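Local coordinates for YecR (Salmonella typhimurium, PDB 7BGL), which is a small YecR-family lipoprotein found with the L- and P-ring proteins in the flagellar LP ring, where it probably serves as an accessory component, at residues C[16-22]-C[43-48]; C[36-42]-C[88-94]. Numbering follows the deposited sequence.

Contact 1. Residues C[16-22]-C[43-48]; sequences CTITRQA and FFTSRT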
loop_
_atom_site.group_PDB
_atom_site.type_symbol
_atom_site.label_atom_id
_atom_site.label_comp_id
_atom_site.label_asym_id
_atom_site.label_seq_id
_atom_site.Cartn_x
_atom_site.Cartn_y
_atom_site.Cartn_z
ATOM N N CYS C 16 -50.848 100.419 16.235
ATOM C CA CYS C 16 -49.778 99.751 16.964
ATOM C C CYS C 16 -50.332 98.661 17.877
ATOM O O CYS C 16 -49.825 97.541 17.899
ATOM C CB CYS C 16 -48.971 100.762 17.780
ATOM S SG CYS C 16 -47.180 100.535 17.695
ATOM N N THR C 17 -51.373 99.001 18.634
ATOM C CA THR C 17 -51.995 98.074 19.572
ATOM C C THR C 17 -53.513 98.178 19.495
ATOM O O THR C 17 -54.216 98.029 20.501
ATOM C CB THR C 17 -51.511 98.327 21.000
ATOM O OG1 THR C 17 -50.102 98.589 20.987
ATOM C CG2 THR C 17 -51.785 97.118 21.881
ATOM N N ILE C 18 -54.041 98.434 18.298
ATOM C CA ILE C 18 -55.477 98.597 18.096
ATOM C C ILE C 18 -55.902 97.724 16.923
ATOM O O ILE C 18 -55.336 97.831 15.830
ATOM C CB ILE C 18 -55.864 100.064 17.837
ATOM C CG1 ILE C 18 -54.783 100.763 17.010
ATOM C CG2 ILE C 18 -56.092 100.795 19.151
ATOM C CD1 ILE C 18 -54.337 102.090 17.584
ATOM N N THR C 19 -56.894 96.864 17.147
ATOM C CA THR C 19 -57.462 96.041 16.087
ATOM C C THR C 19 -58.871 95.630 16.489
ATOM O O THR C 19 -59.231 95.648 17.669
ATOM C CB THR C 19 -56.603 94.804 15.798
ATOM O OG1 THR C 19 -55.216 95.140 15.928
ATOM C CG2 THR C 19 -56.864 94.296 14.388
ATOM N N ARG C 20 -59.664 95.250 15.492
ATOM C CA ARG C 20 -61.073 94.939 15.698
ATOM C C ARG C 20 -61.546 94.048 14.553
ATOM O O ARG C 20 -60.739 93.473 13.816
ATOM C CB ARG C 20 -61.907 96.222 15.795
ATOM C CG ARG C 20 -61.764 96.982 17.103
ATOM C CD ARG C 20 -62.288 96.179 18.280
ATOM N NE ARG C 20 -61.210 95.743 19.160
ATOM C CZ ARG C 20 -60.600 96.525 20.039
ATOM N NH1 ARG C 20 -60.935 97.797 20.182
ATOM N NH2 ARG C 20 -59.627 96.019 20.792
ATOM N N GLN C 21 -62.868 93.937 14.407
ATOM C CA GLN C 21 -63.505 93.279 13.266
ATOM C C GLN C 21 -63.116 91.798 13.182
ATOM O O GLN C 21 -62.465 91.338 12.241
ATOM C CB GLN C 21 -63.160 94.013 11.965
ATOM C CG GLN C 21 -63.406 95.512 12.021
ATOM C CD GLN C 21 -62.124 96.307 12.179
ATOM O OE1 GLN C 21 -61.062 95.893 11.715
ATOM N NE2 GLN C 21 -62.218 97.454 12.841
ATOM N N ALA C 22 -63.540 91.061 14.205
ATOM C CA ALA C 22 -63.430 89.607 14.214
ATOM C C ALA C 22 -64.690 89.013 13.595
ATOM O O ALA C 22 -65.791 89.190 14.129
ATOM C CB ALA C 22 -63.227 89.086 15.637
ATOM N N PHE C 43 -46.588 94.296 13.636
ATOM C CA PHE C 43 -46.423 94.923 14.949
ATOM C C PHE C 43 -47.755 95.477 15.456
ATOM O O PHE C 43 -47.900 96.666 15.735
ATOM C CB PHE C 43 -45.356 96.012 14.881
ATOM C CG PHE C 43 -45.191 96.617 13.516
ATOM C CD1 PHE C 43 -46.158 97.457 12.993
ATOM C CD2 PHE C 43 -44.065 96.344 12.756
ATOM C CE1 PHE C 43 -46.008 98.014 11.737
ATOM C CE2 PHE C 43 -43.910 96.898 11.499
ATOM C CZ PHE C 43 -44.882 97.734 10.990
ATOM N N PHE C 44 -48.739 94.589 15.579
ATOM C CA PHE C 44 -50.073 94.977 16.015
ATOM C C PHE C 44 -50.650 93.909 16.933
ATOM O O PHE C 44 -50.259 92.741 16.878
ATOM C CB PHE C 44 -51.017 95.198 14.823
ATOM C CG PHE C 44 -50.905 96.561 14.199
ATOM C CD1 PHE C 44 -49.793 96.907 13.450
ATOM C CD2 PHE C 44 -51.916 97.494 14.359
ATOM C CE1 PHE C 44 -49.690 98.158 12.874
ATOM C CE2 PHE C 44 -51.819 98.747 13.784
ATOM C CZ PHE C 44 -50.704 99.079 13.042
ATOM N N THR C 45 -51.586 94.328 17.782
ATOM C CA THR C 45 -52.340 93.430 18.642
ATOM C C THR C 45 -53.793 93.379 18.173
ATOM O O THR C 45 -54.181 94.029 17.200
ATOM C CB THR C 45 -52.247 93.878 20.102
ATOM O OG1 THR C 45 -53.035 95.060 20.290
ATOM C CG2 THR C 45 -50.803 94.173 20.476
ATOM N N SER C 46 -54.612 92.592 18.875
ATOM C CA SER C 46 -56.014 92.470 18.492
ATOM C C SER C 46 -56.869 91.832 19.581
ATOM O O SER C 46 -56.565 90.736 20.063
ATOM C CB SER C 46 -56.135 91.664 17.198
ATOM O OG SER C 46 -55.875 90.291 17.427
ATOM N N ARG C 47 -57.945 92.521 19.975
ATOM C CA ARG C 47 -58.953 91.948 20.867
ATOM C C ARG C 47 -60.244 92.730 20.617
ATOM O O ARG C 47 -60.389 93.851 21.108
ATOM C CB ARG C 47 -58.515 92.023 22.322
ATOM C CG ARG C 47 -58.303 93.437 22.847
ATOM C CD ARG C 47 -56.912 93.958 22.528
ATOM N NE ARG C 47 -56.643 95.226 23.196
ATOM C CZ ARG C 47 -55.897 96.198 22.688
ATOM N NH1 ARG C 47 -55.324 96.081 21.501
ATOM N NH2 ARG C 47 -55.725 97.316 23.386
ATOM N N THR C 48 -61.164 92.139 19.851
ATOM C CA THR C 48 -62.274 92.930 19.332
ATOM C C THR C 48 -63.144 93.502 20.445
ATOM O O THR C 48 -63.103 94.709 20.704
ATOM C CB THR C 48 -63.130 92.083 18.387
ATOM O OG1 THR C 48 -62.349 91.690 17.251
ATOM C CG2 THR C 48 -64.341 92.873 17.914
#
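Arginine side chains often fasten loops by reaching for backbone carbonyls, and two do so here. Arg47 NH1 donates to Thr17 O at a very short 2.5 Å and nearly linearly, while Arg47 NH2 adds a weak bond to Thr17 O at 3.3 Å. In the reverse direction Arg20 NH2 donates to Arg47 O at 2.3 Å, a length too short to be taken literally, since that oxygen is crowded in the model. The two positive groups thereby lie close, Arg20 NH2 being 3.9 Å from Arg47 NE. At the amino-terminal end Phe44 CA makes a CA-H...O contact of 3.2 Å with Cys16 O, and the Phe44 ring lies with one face against Cys16 CA. Cys16, the first residue modelled, is probably the cysteine at which the lipoprotein is lipidated. Further along, Thr19 CB packs 3.5 Å from Ser46 CB. Ser46 OG meets the side-chain amide of Gln40 in strand 33-41, and Ala22 and Ser46 both touch Tyr38 there. The two irregular segments run roughly side by side, their end-to-end directions 38° apart. Such chemistry, with side-chain guanidiniums bonding to main-chain oxygens, implies a surface attachment of the N-terminal arm that depends little on apolar burial.

Contact 2. Residues C[36-42]-C[88-94]; sequences LTYNQPL and LNTRFTL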
loop_
_atom_site.group_PDB
_atom_site.type_symbol
_atom_site.label_atom_id
_atom_site.label_comp_id
_atom_site.label_asym_id
_atom_site.label_seq_id
_atom_site.Cartn_x
_atom_site.Cartn_y
_atom_site.Cartn_z
ATOM N N LEU C 36 -64.460 81.453 14.113
ATOM C CA LEU C 36 -64.331 82.843 13.708
ATOM C C LEU C 36 -62.854 83.187 13.582
ATOM O O LEU C 36 -62.010 82.603 14.263
ATOM C CB LEU C 36 -65.005 83.783 14.713
ATOM C CG LEU C 36 -66.310 83.290 15.339
ATOM C CD1 LEU C 36 -66.812 84.277 16.381
ATOM C CD2 LEU C 36 -67.363 83.052 14.271
ATOM N N THR C 37 -62.542 84.134 12.703
ATOM C CA THR C 37 -61.161 84.513 12.448
ATOM C C THR C 37 -61.015 86.027 12.469
ATOM O O THR C 37 -61.922 86.762 12.068
ATOM C CB THR C 37 -60.665 83.970 11.100
ATOM O OG1 THR C 37 -61.502 84.465 10.047
ATOM C CG2 THR C 37 -60.695 82.451 11.095
ATOM N N TYR C 38 -59.858 86.485 12.943
ATOM C CA TYR C 38 -59.502 87.894 12.874
ATOM C C TYR C 38 -58.020 88.019 12.546
ATOM O O TYR C 38 -57.254 87.059 12.654
ATOM C CB TYR C 38 -59.850 88.646 14.169
ATOM C CG TYR C 38 -59.317 88.032 15.442
ATOM C CD1 TYR C 38 -59.980 86.980 16.059
ATOM C CD2 TYR C 38 -58.166 88.523 16.045
ATOM C CE1 TYR C 38 -59.503 86.422 17.229
ATOM C CE2 TYR C 38 -57.683 87.973 17.215
ATOM C CZ TYR C 38 -58.355 86.924 17.804
ATOM O OH TYR C 38 -57.875 86.371 18.969
ATOM N N ASN C 39 -57.628 89.217 12.120
ATOM C CA ASN C 39 -56.297 89.464 11.589
ATOM C C ASN C 39 -55.485 90.342 12.533
ATOM O O ASN C 39 -56.031 91.165 13.273
ATOM C CB ASN C 39 -56.374 90.130 10.211
ATOM C CG ASN C 39 -57.179 89.319 9.217
ATOM O OD1 ASN C 39 -57.409 88.126 9.414
ATOM N ND2 ASN C 39 -57.613 89.965 8.142
ATOM N N GLN C 40 -54.168 90.151 12.495
ATOM C CA GLN C 40 -53.224 90.959 13.252
ATOM C C GLN C 40 -52.057 91.354 12.359
ATOM O O GLN C 40 -51.366 90.480 11.818
ATOM C CB GLN C 40 -52.714 90.197 14.476
ATOM C CG GLN C 40 -53.454 90.496 15.765
ATOM C CD GLN C 40 -52.581 90.297 16.989
ATOM O OE1 GLN C 40 -51.357 90.224 16.887
ATOM N NE2 GLN C 40 -53.209 90.198 18.155
ATOM N N PRO C 41 -51.809 92.650 12.168
ATOM C CA PRO C 41 -50.615 93.066 11.419
ATOM C C PRO C 41 -49.340 92.640 12.128
ATOM O O PRO C 41 -49.395 92.074 13.223
ATOM C CB PRO C 41 -50.744 94.594 11.353
ATOM C CG PRO C 41 -52.175 94.889 11.644
ATOM C CD PRO C 41 -52.693 93.779 12.501
ATOM N N LEU C 42 -48.186 92.904 11.515
ATOM C CA LEU C 42 -46.917 92.455 12.074
ATOM C C LEU C 42 -46.721 92.982 13.490
ATOM O O LEU C 42 -46.688 92.201 14.448
ATOM C CB LEU C 42 -45.757 92.896 11.177
ATOM C CG LEU C 42 -44.545 91.966 11.102
ATOM C CD1 LEU C 42 -43.476 92.551 10.193
ATOM C CD2 LEU C 42 -43.981 91.690 12.487
ATOM N N LEU C 88 -45.983 89.019 8.007
ATOM C CA LEU C 88 -46.704 90.262 7.749
ATOM C C LEU C 88 -48.067 90.267 8.430
ATOM O O LEU C 88 -48.467 91.275 9.024
ATOM C CB LEU C 88 -46.855 90.475 6.243
ATOM C CG LEU C 88 -45.554 90.573 5.444
ATOM C CD1 LEU C 88 -45.840 90.910 3.989
ATOM C CD2 LEU C 88 -44.620 91.601 6.064
ATOM N N ASN C 89 -48.793 89.155 8.354
ATOM C CA ASN C 89 -50.119 89.047 8.943
ATOM C C ASN C 89 -50.238 87.741 9.714
ATOM O O ASN C 89 -49.644 86.725 9.342
ATOM C CB ASN C 89 -51.217 89.121 7.874
ATOM C CG ASN C 89 -52.611 89.079 8.467
ATOM O OD1 ASN C 89 -52.963 89.900 9.314
ATOM N ND2 ASN C 89 -53.413 88.117 8.027
ATOM N N THR C 90 -51.015 87.779 10.794
ATOM C CA THR C 90 -51.274 86.605 11.616
ATOM C C THR C 90 -52.776 86.421 11.762
ATOM O O THR C 90 -53.494 87.374 12.078
ATOM C CB THR C 90 -50.623 86.734 12.998
ATOM O OG1 THR C 90 -49.206 86.876 12.848
ATOM C CG2 THR C 90 -50.918 85.504 13.840
ATOM N N ARG C 91 -53.248 85.200 11.531
ATOM C CA ARG C 91 -54.661 84.879 11.676
ATOM C C ARG C 91 -54.904 84.234 13.034
ATOM O O ARG C 91 -54.245 83.252 13.387
ATOM C CB ARG C 91 -55.122 83.944 10.558
ATOM C CG ARG C 91 -55.156 84.586 9.183
ATOM C CD ARG C 91 -56.412 85.419 8.998
ATOM N NE ARG C 91 -56.468 86.033 7.677
ATOM C CZ ARG C 91 -56.829 85.396 6.571
ATOM N NH1 ARG C 91 -57.174 84.120 6.590
ATOM N NH2 ARG C 91 -56.844 86.058 5.418
ATOM N N PHE C 92 -55.848 84.788 13.790
ATOM C CA PHE C 92 -56.225 84.261 15.092
ATOM C C PHE C 92 -57.640 83.710 15.009
ATOM O O PHE C 92 -58.549 84.392 14.520
ATOM C CB PHE C 92 -56.128 85.338 16.174
ATOM C CG PHE C 92 -54.719 85.706 16.538
ATOM C CD1 PHE C 92 -54.059 86.719 15.866
ATOM C CD2 PHE C 92 -54.054 85.035 17.549
ATOM C CE1 PHE C 92 -52.762 87.058 16.198
ATOM C CE2 PHE C 92 -52.757 85.369 17.885
ATOM C CZ PHE C 92 -52.110 86.382 17.208
ATOM N N THR C 93 -57.819 82.482 15.487
ATOM C CA THR C 93 -59.079 81.766 15.376
ATOM C C THR C 93 -59.705 81.557 16.748
ATOM O O THR C 93 -59.012 81.315 17.741
ATOM C CB THR C 93 -58.883 80.409 14.692
ATOM O OG1 THR C 93 -58.166 79.529 15.567
ATOM C CG2 THR C 93 -58.104 80.571 13.396
ATOM N N LEU C 94 -61.031 81.658 16.787
ATOM C CA LEU C 94 -61.822 81.407 17.985
ATOM C C LEU C 94 -62.821 80.306 17.668
ATOM O O LEU C 94 -63.555 80.399 16.677
ATOM C CB LEU C 94 -62.543 82.676 18.450
ATOM C CG LEU C 94 -61.655 83.827 18.926
ATOM C CD1 LEU C 94 -62.494 85.054 19.248
ATOM C CD2 LEU C 94 -60.828 83.406 20.130
#
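A methylene over a ring, instead of two rings face to face, marks the middle of this strand pair. Phe92 CB lies over the face of the Tyr38 ring, 3.5 Å from its centroid, in a CH-pi contact; the Tyr38 and Phe92 rings are near parallel, with planes at 14°, but slide apart to centroids 5.6 Å distant and barely overlap. Leu94 CG approaches the edge of the same tyrosine, 3.8 Å from Tyr38 CE1. With chi1 at 52° (p), the Tyr38 side chain leans over the neighbouring strand 89-94, which brings its ring under Phe92 CB.

Beneath these side chains the backbones pair regularly. Leu36 N to Leu94 O and Leu94 N to Leu36 O, Tyr38 N to Phe92 O and Phe92 N to Tyr38 O, and Gln40 N to Thr90 O and Thr90 N to Gln40 O are all hydrogen bonds of 2.9 Å. Between these hydrogen-bonded pairs lie the non-hydrogen-bonded pairs Thr37-Thr93 and Asn39-Arg91. These are the two central strands of a four-stranded antiparallel sheet of order 1-2-4-3, with 23-28 flanking 33-41 and 76-82 flanking 87-97.

Side chains alternate between the two faces of the sheet. Leu36, Tyr38, Gln40, Thr90, Phe92 and Leu94 share one, where Leu36 and Leu94 reach helix 52-63 at Ser53. The other carries Thr37, Asn39, Arg91 and Thr93; Thr37 CG2 meets Thr93 CG2 at 3.9 Å, and Asn39 OD1 stands 2.9 Å from Arg91 NE. Leu88 and Thr93 also pack on apolar side chains of a neighbouring chain, the flagellar L-ring protein.

Contacts 1 and 2 illustrate how regular and irregular pairing can share one small domain. Both are largely surface contacts, yet contact 2 lies closer in, its centre about 8 Å from that of the chain, against about 13 Å for contact 1, and joins the sheet's middle strands, whereas contact 1 joins the loops that precede strand 23-28 and follow strand 33-41. Main-chain amides and carbonyls bond in pairs in contact 2; in contact 1, arginine side chains supply the donors. Segments 36-42 and 43-48 adjoin in sequence, and the contacts touch where Ser46 OG probably hydrogen-bonds to the side-chain amide of Gln40. The L-ring protein reaches contact 2 alone.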